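Local coordinates for uncharacterized protein (Bacteroides eggerthii, PDB 4FTD) that is of unknown function but combines a six-bladed beta-propeller with an immunoglobulin-like domain and may take part in carbohydrate metabolism, at residues C356-G361 with G408-Q413. Residues are numbered along the deposited sequence; the frame is centred on the assembly and turned at random.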
loop_
_atom_site.group_PDB
_atom_site.type_symbol
_atom_site.label_atom_id
_atom_site.label_comp_id
_atom_site.label_asym_id
_atom_site.label_seq_id
_atom_site.Cartn_x
_atom_site.Cartn_y
_atom_site.Cartn_z
ATOM N N CYS A 356 -2.667 -7.521 5.177
ATOM C CA CYS A 356 -4.028 -7.679 5.702
ATOM C C CYS A 356 -3.958 -8.551 6.920
ATOM O O CYS A 356 -3.347 -9.637 6.869
ATOM C CB CYS A 356 -4.994 -8.280 4.663
ATOM S SG CYS A 356 -6.720 -8.269 5.187
ATOM N N THR A 357 -4.564 -8.127 8.030
ATOM C CA THR A 357 -4.523 -8.991 9.221
ATOM C C THR A 357 -5.657 -10.043 9.054
ATOM O O THR A 357 -6.751 -9.695 8.645
ATOM C CB THR A 357 -4.598 -8.199 10.534
ATOM O OG1 THR A 357 -5.813 -7.480 10.488
ATOM C CG2 THR A 357 -3.342 -7.218 10.719
ATOM N N ALA A 358 -5.374 -11.310 9.361
ATOM C CA ALA A 358 -6.252 -12.445 8.990
ATOM C C ALA A 358 -7.398 -12.742 9.947
ATOM O O ALA A 358 -8.578 -12.838 9.542
ATOM C CB ALA A 358 -5.401 -13.698 8.782
ATOM N N GLY A 359 -7.080 -12.913 11.227
ATOM C CA GLY A 359 -8.109 -13.335 12.164
ATOM C C GLY A 359 -8.441 -14.818 12.062
ATOM O O GLY A 359 -9.588 -15.181 11.846
ATOM N N GLN A 360 -7.435 -15.661 12.292
ATOM C CA GLN A 360 -7.558 -17.126 12.179
ATOM C C GLN A 360 -7.831 -17.688 13.541
ATOM O O GLN A 360 -6.997 -17.545 14.426
ATOM C CB GLN A 360 -6.254 -17.725 11.618
ATOM C CG GLN A 360 -6.197 -19.248 11.482
ATOM C CD GLN A 360 -7.153 -19.790 10.437
ATOM O OE1 GLN A 360 -7.669 -19.065 9.632
ATOM N NE2 GLN A 360 -7.394 -21.089 10.467
ATOM N N GLY A 361 -9.010 -18.274 13.721
ATOM C CA GLY A 361 -9.447 -18.879 14.974
ATOM C C GLY A 361 -10.523 -17.993 15.536
ATOM O O GLY A 361 -10.385 -16.757 15.548
ATOM N N GLY A 408 -12.146 -20.190 10.964
ATOM C CA GLY A 408 -11.168 -21.253 10.702
ATOM C C GLY A 408 -10.558 -21.246 9.305
ATOM O O GLY A 408 -9.764 -22.097 9.017
ATOM N N ASN A 409 -10.890 -20.281 8.442
ATOM C CA ASN A 409 -10.397 -20.268 7.067
ATOM C C ASN A 409 -10.162 -18.814 6.620
ATOM O O ASN A 409 -10.704 -18.368 5.616
ATOM C CB ASN A 409 -11.373 -21.044 6.156
ATOM C CG ASN A 409 -12.816 -20.692 6.423
ATOM O OD1 ASN A 409 -13.600 -21.546 6.820
ATOM N ND2 ASN A 409 -13.160 -19.406 6.294
ATOM N N ALA A 410 -9.314 -18.121 7.381
ATOM C CA ALA A 410 -9.153 -16.674 7.326
ATOM C C ALA A 410 -8.125 -16.246 6.259
ATOM O O ALA A 410 -7.218 -15.428 6.508
ATOM C CB ALA A 410 -8.794 -16.166 8.734
ATOM N N LEU A 411 -8.290 -16.769 5.053
ATOM C CA LEU A 411 -7.399 -16.426 3.960
ATOM C C LEU A 411 -7.678 -14.937 3.594
ATOM O O LEU A 411 -8.873 -14.479 3.561
ATOM C CB LEU A 411 -7.550 -17.363 2.740
ATOM C CG LEU A 411 -6.939 -18.789 2.868
ATOM C CD1 LEU A 411 -5.431 -18.747 3.144
ATOM C CD2 LEU A 411 -7.690 -19.619 3.897
ATOM N N ALA A 412 -6.577 -14.203 3.431
ATOM C CA ALA A 412 -6.583 -12.764 3.136
ATOM C C ALA A 412 -5.583 -12.460 2.044
ATOM O O ALA A 412 -4.550 -13.129 1.947
ATOM C CB ALA A 412 -6.259 -11.924 4.373
ATOM N N GLN A 413 -5.926 -11.494 1.194
ATOM C CA GLN A 413 -5.110 -11.079 0.075
ATOM C C GLN A 413 -4.962 -9.540 0.136
ATOM O O GLN A 413 -5.778 -8.812 0.726
ATOM C CB GLN A 413 -5.741 -11.445 -1.293
ATOM C CG GLN A 413 -5.917 -12.938 -1.536
ATOM C CD GLN A 413 -7.042 -13.555 -0.751
ATOM O OE1 GLN A 413 -8.126 -12.960 -0.628
ATOM N NE2 GLN A 413 -6.822 -14.762 -0.236
#
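Cys356 meets Ala412 side chain to side chain, and from there the contact changes from apolar packing to hydrogen bonds made by a side-chain amide as the chain leaves its strand. The sulfur stands anti to the backbone N (chi1 -172°), and both it and CB lie against the methyl of Ala412, with SG 3.8 Å from Ala412 CB. Ala358 comes next, its CB 3.4 Å from Ala410 O and also near the methyl of Ala410. Gly359 contributes backbone alone: its carbonyl O lies 3.4 Å from Ala410 CB and accepts a hydrogen bond from Arg435. With phi and psi both positive, Gly359 takes a conformation in which a CB would press on the preceding carbonyl. Gln360 then shows how one carboxamide can bond to two backbone groups of a neighbouring loop. Its chain bends at chi2 (67°), and the amide spans Gly408 to Ala410. OE1 accepts from Ala410 N at 2.9 Å, the donor lying almost in line with the side-chain C=O, while NE2 donates a hydrogen bond to Gly408 O at 3.0 Å, approaching from above the plane of that carbonyl. Two bonds to different backbone groups probably fix the flip of the amide, and they probably help to steady the inverse gamma turn centred on Ala410, whose own bond is weak. An alanine here would probably leave Ala410 N and Gly408 O without these mates and the turn less firmly anchored. The two segments run roughly antiparallel, at the end of strand 350-357 and the start of strand 412-420, which belong to different propeller sheets. Arg435 of strand 426-435 bonds to the carbonyls of Ala358 and Gly359 and touches Ala410 and Ala412, while Val340 of strand 339-340 packs against Ala358 and Ala412.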